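Local coordinates for protein yesU (Bacillus subtilis, PDB 1OQ1), which is of unknown function but folds as a galectin-like beta sandwich of the concanavalin clan, which suggests, without proving, a carbohydrate-related role, at residues 15-23 against 34-42; 52-63 against 195-203. All coordinates share one frame; numbering follows the deposited sequence.

Overall arrangement
Both contacts belong to one galectin-like sandwich of two antiparallel sheets, and they follow in series along the chain: interaction 1 closes before interaction 2 opens, with strand 40-44 leading directly to strand 51-54. Interaction 1 lies toward the periphery, about 17 Å from the centre of the chain, where the loop after strand 5-14 meets the turn before strand 40-44. Interaction 2, about 9 Å from that centre, pairs strand 51-54 with strand 199-205 within the seven-stranded sheet and so joins parts of the chain 132 residues apart. Although their centres are about 19 Å apart, the two meet where Val-22 and Leu-42 pack on Phe-53, between the two sheets.

Interaction 1 of 2, residues 15-23 against 34-42; sequences PLRSKSDVK and SFDDHSLHL
Phe-35 lays one face of its ring on the backbone of 15-23: the carbonyl carbon of Ser-18 sits over the ring centre, 3.4 Å above its plane, with Lys-19 N on the same face. The Ser-18 O to Phe-35 CE2 distance is 3.3 Å. At the ring edge Val-22 CG2 meets Phe-35 CZ at 3.9 Å, and deeper still the CB atoms of Leu-16 and Leu-40 touch. The bend under the ring is held from behind by Asp-21, whose OD2 accepts from Arg-17 N (2.8 Å) and Ser-18 N (3.0 Å), the two donors coming from opposite faces of the carboxylate plane.

The outer side faces solvent: His-38 and Lys-19 are exposed. Arg-17 bends at chi3 (66°), which swings its guanidinium alongside His-38, planes 10° apart; Arg-17 NH2 comes over the imidazole face, 3.6 Å from His-38 CG, while His-38 CB lies over the guanidinium. Close by, Arg-17 CA and His-38 CA each make a CA-H...O contact with the other residue's carbonyl. The Lys-19 side chain meets Phe-35 through CG before leading away.

Leu-40 also packs on Ile-33 and pairs through its backbone with Tyr-212 of strand 209-222, while Val-22 reaches Phe-53 of strand 51-54.

Interaction 2 of 2, residues 52-63 against 195-203; sequences VFWCPETFPDGI and LTKGKIGFR. With ACY (acetic acid), chain E.
The indole of Trp-54 lies against Gly-201, whose CA comes in obliquely, 3.4 Å from Trp-54 CE3; a glycine here leaves the space that the indole takes up. Over one face of the indole, offset toward the rim, sits CG1 of Val-52. On the other side of the sheet, Phe-53 O lies at the edge of the Phe-202 ring, in its plane. The guanidinium of Arg-203 meets an acetate, probably from the crystallisation liquor, edge on: NE and NH2 each bind one oxygen, with Arg-203 NH2 2.6 Å from OXT.

Phe-53 and Phe-202 form an antiparallel hydrogen-bonded pair, with two 2.8 Å bonds between the N of each and the O of the other. This joins neighbouring strands of the seven-stranded sheet in the galectin-like sandwich. Beyond Cys-55 the chain swings out, and the pairing resumes at Phe-59 with Gly-198, its register shifted by two. In the gap, a water accepts from Ile-200 N and lies close to the carbonyls of Cys-55 and Glu-57.

Lys-199 folds at chi2 (-69°) under the same loop, bringing NZ to Pro-56 O and Thr-58 OG1, both at 2.7 Å; Asp-91 completes the grip with a salt bridge. Ile-200 crosses Phe-59 at about a right angle, CD1 to CD1 3.6 Å; Phe-59 packs on Val-217 and Ile-200 on Phe-215, both of strand 209-222 in the opposing sheet.

Interaction 1 of 2, residues 15-23 against 34-42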
loop_
_atom_site.group_PDB
_atom_site.type_symbol
_atom_site.label_atom_id
_atom_site.label_comp_id
_atom_site.label_asym_id
_atom_site.label_seq_id
_atom_site.Cartn_x
_atom_site.Cartn_y
_atom_site.Cartn_z
ATOM N N PRO A 15 3.158 -5.672 14.841
ATOM C CA PRO A 15 3.558 -4.431 15.513
ATOM C C PRO A 15 4.643 -3.648 14.765
ATOM O O PRO A 15 4.715 -2.420 14.874
ATOM C CB PRO A 15 4.054 -4.920 16.876
ATOM C CG PRO A 15 3.291 -6.187 17.089
ATOM C CD PRO A 15 3.332 -6.830 15.734
ATOM N N LEU A 16 5.477 -4.367 14.015
ATOM C CA LEU A 16 6.581 -3.766 13.266
ATOM C C LEU A 16 7.512 -3.022 14.227
ATOM O O LEU A 16 7.900 -1.876 13.979
ATOM C CB LEU A 16 6.047 -2.805 12.193
ATOM C CG LEU A 16 5.224 -3.421 11.054
ATOM C CD1 LEU A 16 4.698 -2.319 10.142
ATOM C CD2 LEU A 16 6.082 -4.396 10.259
ATOM N N ARG A 17 7.867 -3.690 15.323
ATOM C CA ARG A 17 8.726 -3.098 16.346
ATOM C C ARG A 17 10.166 -3.611 16.340
ATOM O O ARG A 17 11.060 -2.952 16.873
ATOM C CB ARG A 17 8.116 -3.318 17.734
ATOM C CG ARG A 17 6.749 -2.671 17.913
ATOM C CD ARG A 17 6.209 -2.811 19.336
ATOM N NE ARG A 17 6.999 -2.066 20.313
ATOM C CZ ARG A 17 7.946 -2.601 21.080
ATOM N NH1 ARG A 17 8.227 -3.896 20.993
ATOM N NH2 ARG A 17 8.612 -1.839 21.938
ATOM N N SER A 18 10.391 -4.783 15.749
ATOM C CA SER A 18 11.740 -5.345 15.699
ATOM C C SER A 18 11.980 -6.150 14.426
ATOM O O SER A 18 11.038 -6.487 13.702
ATOM C CB SER A 18 11.987 -6.239 16.915
ATOM O OG SER A 18 11.217 -7.424 16.833
ATOM N N LYS A 19 13.249 -6.460 14.169
ATOM C CA LYS A 19 13.645 -7.226 12.991
ATOM C C LYS A 19 12.874 -8.534 12.834
ATOM O O LYS A 19 12.533 -8.930 11.721
ATOM C CB LYS A 19 15.142 -7.540 13.051
ATOM C CG LYS A 19 16.026 -6.316 13.192
ATOM C CD LYS A 19 17.484 -6.709 13.399
ATOM C CE LYS A 19 18.350 -5.480 13.633
ATOM N NZ LYS A 19 19.784 -5.832 13.839
ATOM N N SER A 20 12.608 -9.210 13.946
ATOM C CA SER A 20 11.889 -10.478 13.896
ATOM C C SER A 20 10.485 -10.328 13.309
ATOM O O SER A 20 9.929 -11.286 12.776
ATOM C CB SER A 20 11.802 -11.096 15.296
ATOM O OG SER A 20 11.148 -10.221 16.198
ATOM N N ASP A 21 9.919 -9.126 13.399
ATOM C CA ASP A 21 8.579 -8.886 12.872
ATOM C C ASP A 21 8.494 -8.949 11.348
ATOM O O ASP A 21 7.430 -9.233 10.796
ATOM C CB ASP A 21 8.041 -7.536 13.359
ATOM C CG ASP A 21 7.710 -7.546 14.838
ATOM O OD1 ASP A 21 7.216 -8.587 15.315
ATOM O OD2 ASP A 21 7.927 -6.518 15.518
ATOM N N VAL A 22 9.600 -8.681 10.662
ATOM C CA VAL A 22 9.591 -8.733 9.205
ATOM C C VAL A 22 10.499 -9.847 8.704
ATOM O O VAL A 22 10.995 -9.803 7.579
ATOM C CB VAL A 22 10.044 -7.395 8.589
ATOM C CG1 VAL A 22 9.080 -6.291 8.996
ATOM C CG2 VAL A 22 11.458 -7.064 9.041
ATOM N N LYS A 23 10.690 -10.851 9.553
ATOM C CA LYS A 23 11.531 -12.006 9.254
ATOM C C LYS A 23 11.387 -12.568 7.839
ATOM O O LYS A 23 12.370 -12.659 7.101
ATOM C CB LYS A 23 11.248 -13.122 10.266
ATOM C CG LYS A 23 11.990 -14.419 9.988
ATOM C CD LYS A 23 11.597 -15.511 10.971
ATOM C CE LYS A 23 12.318 -16.817 10.664
ATOM N NZ LYS A 23 12.010 -17.320 9.294
ATOM N N SER A 34 15.369 -0.333 9.203
ATOM C CA SER A 34 15.890 0.072 10.505
ATOM C C SER A 34 14.761 0.023 11.534
ATOM O O SER A 34 13.592 0.187 11.184
ATOM C CB SER A 34 16.449 1.492 10.426
ATOM O OG SER A 34 16.574 2.060 11.715
ATOM N N PHE A 35 15.100 -0.200 12.800
ATOM C CA PHE A 35 14.072 -0.250 13.833
ATOM C C PHE A 35 14.312 0.688 15.009
ATOM O O PHE A 35 13.998 0.362 16.156
ATOM C CB PHE A 35 13.879 -1.686 14.324
ATOM C CG PHE A 35 13.131 -2.557 13.352
ATOM C CD1 PHE A 35 13.803 -3.260 12.359
ATOM C CD2 PHE A 35 11.743 -2.635 13.402
ATOM C CE1 PHE A 35 13.101 -4.027 11.426
ATOM C CE2 PHE A 35 11.033 -3.397 12.476
ATOM C CZ PHE A 35 11.716 -4.095 11.485
ATOM N N ASP A 36 14.861 1.860 14.712
ATOM C CA ASP A 36 15.120 2.875 15.726
ATOM C C ASP A 36 13.789 3.185 16.415
ATOM O O ASP A 36 12.746 3.226 15.764
ATOM C CB ASP A 36 15.674 4.137 15.058
ATOM C CG ASP A 36 16.180 5.159 16.059
ATOM O OD1 ASP A 36 15.404 5.564 16.950
ATOM O OD2 ASP A 36 17.358 5.564 15.947
ATOM N N ASP A 37 13.823 3.401 17.726
ATOM C CA ASP A 37 12.608 3.693 18.482
ATOM C C ASP A 37 11.575 2.569 18.387
ATOM O O ASP A 37 10.375 2.815 18.491
ATOM C CB ASP A 37 11.972 4.998 17.993
ATOM C CG ASP A 37 12.811 6.214 18.322
ATOM O OD1 ASP A 37 13.060 6.455 19.522
ATOM O OD2 ASP A 37 13.218 6.929 17.383
ATOM N N HIS A 38 12.042 1.342 18.179
ATOM C CA HIS A 38 11.154 0.185 18.086
ATOM C C HIS A 38 10.008 0.380 17.095
ATOM O O HIS A 38 8.847 0.108 17.402
ATOM C CB HIS A 38 10.590 -0.145 19.473
ATOM C CG HIS A 38 11.623 -0.639 20.437
ATOM N ND1 HIS A 38 12.170 -1.901 20.358
ATOM C CD2 HIS A 38 12.242 -0.025 21.473
ATOM C CE1 HIS A 38 13.081 -2.045 21.303
ATOM N NE2 HIS A 38 13.145 -0.921 21.993
ATOM N N SER A 39 10.349 0.854 15.904
ATOM C CA SER A 39 9.367 1.081 14.852
ATOM C C SER A 39 10.069 0.903 13.511
ATOM O O SER A 39 11.253 1.200 13.386
ATOM C CB SER A 39 8.791 2.493 14.963
ATOM O OG SER A 39 9.818 3.466 14.888
ATOM N N LEU A 40 9.339 0.421 12.510
ATOM C CA LEU A 40 9.924 0.199 11.191
ATOM C C LEU A 40 10.250 1.489 10.445
ATOM O O LEU A 40 9.357 2.272 10.112
ATOM C CB LEU A 40 8.987 -0.649 10.325
ATOM C CG LEU A 40 9.420 -0.843 8.864
ATOM C CD1 LEU A 40 10.715 -1.635 8.816
ATOM C CD2 LEU A 40 8.338 -1.571 8.091
ATOM N N HIS A 41 11.538 1.702 10.193
ATOM C CA HIS A 41 11.993 2.867 9.444
ATOM C C HIS A 41 12.381 2.355 8.063
ATOM O O HIS A 41 13.203 1.446 7.949
ATOM C CB HIS A 41 13.227 3.498 10.093
ATOM C CG HIS A 41 12.939 4.240 11.359
ATOM N ND1 HIS A 41 13.048 5.611 11.460
ATOM C CD2 HIS A 41 12.556 3.802 12.581
ATOM C CE1 HIS A 41 12.747 5.985 12.691
ATOM N NE2 HIS A 41 12.444 4.907 13.391
ATOM N N LEU A 42 11.774 2.909 7.019
ATOM C CA LEU A 42 12.111 2.499 5.659
ATOM C C LEU A 42 12.761 3.666 4.922
ATOM O O LEU A 42 12.203 4.765 4.864
ATOM C CB LEU A 42 10.861 2.034 4.896
ATOM C CG LEU A 42 10.244 0.698 5.325
ATOM C CD1 LEU A 42 9.044 0.381 4.435
ATOM C CD2 LEU A 42 11.284 -0.413 5.226
#

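Interaction 2 of 2, residues 52-63 against 195-203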
loop_
_atom_site.group_PDB
_atom_site.type_symbol
_atom_site.label_atom_id
_atom_site.label_comp_id
_atom_site.label_asym_id
_atom_site.label_seq_id
_atom_site.Cartn_x
_atom_site.Cartn_y
_atom_site.Cartn_z
ATOM N N VAL A 52 9.564 -2.293 -3.277
ATOM C CA VAL A 52 8.271 -2.770 -2.807
ATOM C C VAL A 52 8.668 -3.820 -1.768
ATOM O O VAL A 52 9.423 -4.744 -2.067
ATOM C CB VAL A 52 7.423 -3.424 -3.907
ATOM C CG1 VAL A 52 6.083 -3.857 -3.316
ATOM C CG2 VAL A 52 7.192 -2.440 -5.053
ATOM N N PHE A 53 8.176 -3.647 -0.545
ATOM C CA PHE A 53 8.479 -4.537 0.577
ATOM C C PHE A 53 7.193 -5.295 0.893
ATOM O O PHE A 53 6.247 -4.721 1.423
ATOM C CB PHE A 53 8.924 -3.675 1.762
ATOM C CG PHE A 53 9.464 -4.447 2.932
ATOM C CD1 PHE A 53 10.299 -5.547 2.747
ATOM C CD2 PHE A 53 9.190 -4.025 4.229
ATOM C CE1 PHE A 53 10.852 -6.210 3.837
ATOM C CE2 PHE A 53 9.741 -4.683 5.329
ATOM C CZ PHE A 53 10.574 -5.776 5.131
ATOM N N TRP A 54 7.171 -6.585 0.565
ATOM C CA TRP A 54 5.978 -7.410 0.750
ATOM C C TRP A 54 5.825 -8.230 2.019
ATOM O O TRP A 54 6.779 -8.833 2.509
ATOM C CB TRP A 54 5.835 -8.416 -0.399
ATOM C CG TRP A 54 5.773 -7.852 -1.767
ATOM C CD1 TRP A 54 6.817 -7.675 -2.635
ATOM C CD2 TRP A 54 4.598 -7.414 -2.456
ATOM N NE1 TRP A 54 6.361 -7.157 -3.822
ATOM C CE2 TRP A 54 5.002 -6.986 -3.741
ATOM C CE3 TRP A 54 3.241 -7.342 -2.112
ATOM C CZ2 TRP A 54 4.095 -6.491 -4.686
ATOM C CZ3 TRP A 54 2.335 -6.848 -3.054
ATOM C CH2 TRP A 54 2.770 -6.430 -4.326
ATOM N N CYS A 55 4.594 -8.269 2.519
ATOM C CA CYS A 55 4.243 -9.102 3.659
ATOM C C CYS A 55 4.058 -10.453 2.950
ATOM O O CYS A 55 3.483 -10.512 1.864
ATOM C CB CYS A 55 2.924 -8.627 4.270
ATOM S SG CYS A 55 2.180 -9.765 5.464
ATOM N N PRO A 56 4.525 -11.557 3.551
ATOM C CA PRO A 56 4.371 -12.852 2.877
ATOM C C PRO A 56 2.998 -13.520 2.890
ATOM O O PRO A 56 2.753 -14.444 2.111
ATOM C CB PRO A 56 5.418 -13.712 3.574
ATOM C CG PRO A 56 5.317 -13.229 4.995
ATOM C CD PRO A 56 5.233 -11.707 4.836
ATOM N N GLU A 57 2.114 -13.063 3.770
ATOM C CA GLU A 57 0.783 -13.654 3.909
ATOM C C GLU A 57 -0.220 -13.325 2.813
ATOM O O GLU A 57 -0.312 -12.188 2.360
ATOM C CB GLU A 57 0.173 -13.238 5.251
ATOM C CG GLU A 57 1.064 -13.518 6.439
ATOM C CD GLU A 57 1.256 -14.997 6.674
ATOM O OE1 GLU A 57 2.293 -15.375 7.258
ATOM O OE2 GLU A 57 0.362 -15.779 6.281
ATOM N N THR A 58 -0.975 -14.332 2.388
ATOM C CA THR A 58 -2.012 -14.111 1.392
ATOM C C THR A 58 -3.257 -13.757 2.193
ATOM O O THR A 58 -3.694 -14.535 3.047
ATOM C CB THR A 58 -2.320 -15.376 0.566
ATOM O OG1 THR A 58 -1.181 -15.726 -0.227
ATOM C CG2 THR A 58 -3.512 -15.130 -0.354
ATOM N N PHE A 59 -3.816 -12.579 1.944
ATOM C CA PHE A 59 -5.019 -12.180 2.653
ATOM C C PHE A 59 -6.248 -12.402 1.789
ATOM O O PHE A 59 -6.182 -12.335 0.563
ATOM C CB PHE A 59 -4.924 -10.711 3.077
ATOM C CG PHE A 59 -3.791 -10.435 4.023
ATOM C CD1 PHE A 59 -2.612 -9.855 3.571
ATOM C CD2 PHE A 59 -3.892 -10.795 5.365
ATOM C CE1 PHE A 59 -1.545 -9.635 4.438
ATOM C CE2 PHE A 59 -2.831 -10.582 6.240
ATOM C CZ PHE A 59 -1.653 -9.999 5.774
ATOM N N PRO A 60 -7.389 -12.697 2.419
ATOM C CA PRO A 60 -8.620 -12.926 1.666
ATOM C C PRO A 60 -9.257 -11.608 1.240
ATOM O O PRO A 60 -8.773 -10.525 1.586
ATOM C CB PRO A 60 -9.489 -13.674 2.666
ATOM C CG PRO A 60 -9.117 -12.993 3.959
ATOM C CD PRO A 60 -7.603 -12.927 3.860
ATOM N N ASP A 61 -10.332 -11.708 0.470
ATOM C CA ASP A 61 -11.063 -10.528 0.039
ATOM C C ASP A 61 -11.930 -10.175 1.251
ATOM O O ASP A 61 -12.057 -10.983 2.172
ATOM C CB ASP A 61 -11.947 -10.880 -1.158
ATOM C CG ASP A 61 -12.450 -9.658 -1.898
ATOM O OD1 ASP A 61 -12.265 -8.522 -1.404
ATOM O OD2 ASP A 61 -13.039 -9.846 -2.983
ATOM N N GLY A 62 -12.522 -8.985 1.257
ATOM C CA GLY A 62 -13.377 -8.591 2.365
ATOM C C GLY A 62 -12.600 -8.326 3.638
ATOM O O GLY A 62 -12.809 -8.983 4.660
ATOM N N ILE A 63 -11.715 -7.340 3.582
ATOM C CA ILE A 63 -10.878 -7.011 4.726
ATOM C C ILE A 63 -10.728 -5.514 4.942
ATOM O O ILE A 63 -10.995 -4.713 4.050
ATOM C CB ILE A 63 -9.457 -7.587 4.539
ATOM C CG1 ILE A 63 -8.881 -7.101 3.202
ATOM C CG2 ILE A 63 -9.493 -9.115 4.599
ATOM C CD1 ILE A 63 -7.408 -7.434 2.979
ATOM N N LEU A 195 -10.617 -7.938 -8.583
ATOM C CA LEU A 195 -9.544 -8.639 -7.885
ATOM C C LEU A 195 -10.071 -9.027 -6.507
ATOM O O LEU A 195 -10.897 -8.321 -5.932
ATOM C CB LEU A 195 -8.303 -7.753 -7.764
ATOM C CG LEU A 195 -7.714 -7.339 -9.118
ATOM C CD1 LEU A 195 -6.402 -6.591 -8.905
ATOM C CD2 LEU A 195 -7.490 -8.582 -9.977
ATOM N N THR A 196 -9.596 -10.144 -5.976
ATOM C CA THR A 196 -10.092 -10.612 -4.691
ATOM C C THR A 196 -9.038 -10.710 -3.594
ATOM O O THR A 196 -8.803 -9.744 -2.868
ATOM C CB THR A 196 -10.802 -11.979 -4.860
ATOM O OG1 THR A 196 -9.890 -12.938 -5.416
ATOM C CG2 THR A 196 -12.004 -11.838 -5.797
ATOM N N LYS A 197 -8.409 -11.876 -3.480
ATOM C CA LYS A 197 -7.391 -12.123 -2.462
ATOM C C LYS A 197 -5.991 -11.810 -2.979
ATOM O O LYS A 197 -5.799 -11.583 -4.173
ATOM C CB LYS A 197 -7.445 -13.588 -2.026
ATOM C CG LYS A 197 -7.163 -14.557 -3.162
ATOM C CD LYS A 197 -7.266 -16.006 -2.719
ATOM C CE LYS A 197 -7.007 -16.944 -3.887
ATOM N NZ LYS A 197 -7.149 -18.375 -3.499
ATOM N N GLY A 198 -5.011 -11.802 -2.080
ATOM C CA GLY A 198 -3.648 -11.523 -2.500
ATOM C C GLY A 198 -2.735 -10.956 -1.431
ATOM O O GLY A 198 -3.125 -10.807 -0.272
ATOM N N LYS A 199 -1.510 -10.628 -1.822
ATOM C CA LYS A 199 -0.538 -10.083 -0.886
ATOM C C LYS A 199 -0.680 -8.570 -0.759
ATOM O O LYS A 199 -1.252 -7.909 -1.628
ATOM C CB LYS A 199 0.888 -10.379 -1.354
ATOM C CG LYS A 199 1.154 -11.801 -1.814
ATOM C CD LYS A 199 1.109 -12.807 -0.685
ATOM C CE LYS A 199 1.598 -14.173 -1.178
ATOM N NZ LYS A 199 1.466 -15.231 -0.137
ATOM N N ILE A 200 -0.139 -8.040 0.333
ATOM C CA ILE A 200 -0.128 -6.605 0.592
ATOM C C ILE A 200 1.343 -6.193 0.662
ATOM O O ILE A 200 2.154 -6.875 1.292
ATOM C CB ILE A 200 -0.813 -6.261 1.926
ATOM C CG1 ILE A 200 -2.313 -6.546 1.815
ATOM C CG2 ILE A 200 -0.552 -4.794 2.279
ATOM C CD1 ILE A 200 -3.074 -6.358 3.097
ATOM N N GLY A 201 1.683 -5.088 0.007
ATOM C CA GLY A 201 3.061 -4.631 0.002
ATOM C C GLY A 201 3.204 -3.133 0.188
ATOM O O GLY A 201 2.289 -2.363 -0.114
ATOM N N PHE A 202 4.373 -2.727 0.675
ATOM C CA PHE A 202 4.676 -1.327 0.929
ATOM C C PHE A 202 5.739 -0.813 -0.027
ATOM O O PHE A 202 6.885 -1.262 0.013
ATOM C CB PHE A 202 5.171 -1.166 2.368
ATOM C CG PHE A 202 4.117 -1.435 3.399
ATOM C CD1 PHE A 202 3.425 -0.383 3.996
ATOM C CD2 PHE A 202 3.776 -2.741 3.737
ATOM C CE1 PHE A 202 2.408 -0.628 4.914
ATOM C CE2 PHE A 202 2.758 -2.997 4.657
ATOM C CZ PHE A 202 2.074 -1.937 5.244
ATOM N N ARG A 203 5.361 0.129 -0.887
ATOM C CA ARG A 203 6.314 0.699 -1.832
ATOM C C ARG A 203 6.710 2.119 -1.475
ATOM O O ARG A 203 5.931 2.873 -0.896
ATOM C CB ARG A 203 5.738 0.700 -3.254
ATOM C CG ARG A 203 6.586 1.486 -4.269
ATOM C CD ARG A 203 6.000 1.380 -5.670
ATOM N NE ARG A 203 6.823 2.007 -6.707
ATOM C CZ ARG A 203 8.039 1.588 -7.052
ATOM N NH1 ARG A 203 8.584 0.551 -6.437
ATOM N NH2 ARG A 203 8.697 2.184 -8.037
HETATM C C ACY E . 6.774 4.748 -9.100
HETATM O O ACY E . 5.938 4.449 -8.134
HETATM O OXT ACY E . 7.950 4.281 -9.288
HETATM C CH3 ACY E . 6.236 5.777 -10.080
HETATM O O HOH W 1 0.792 -9.851 2.304
HETATM O O HOH W 2 -7.558 -8.890 -0.435
#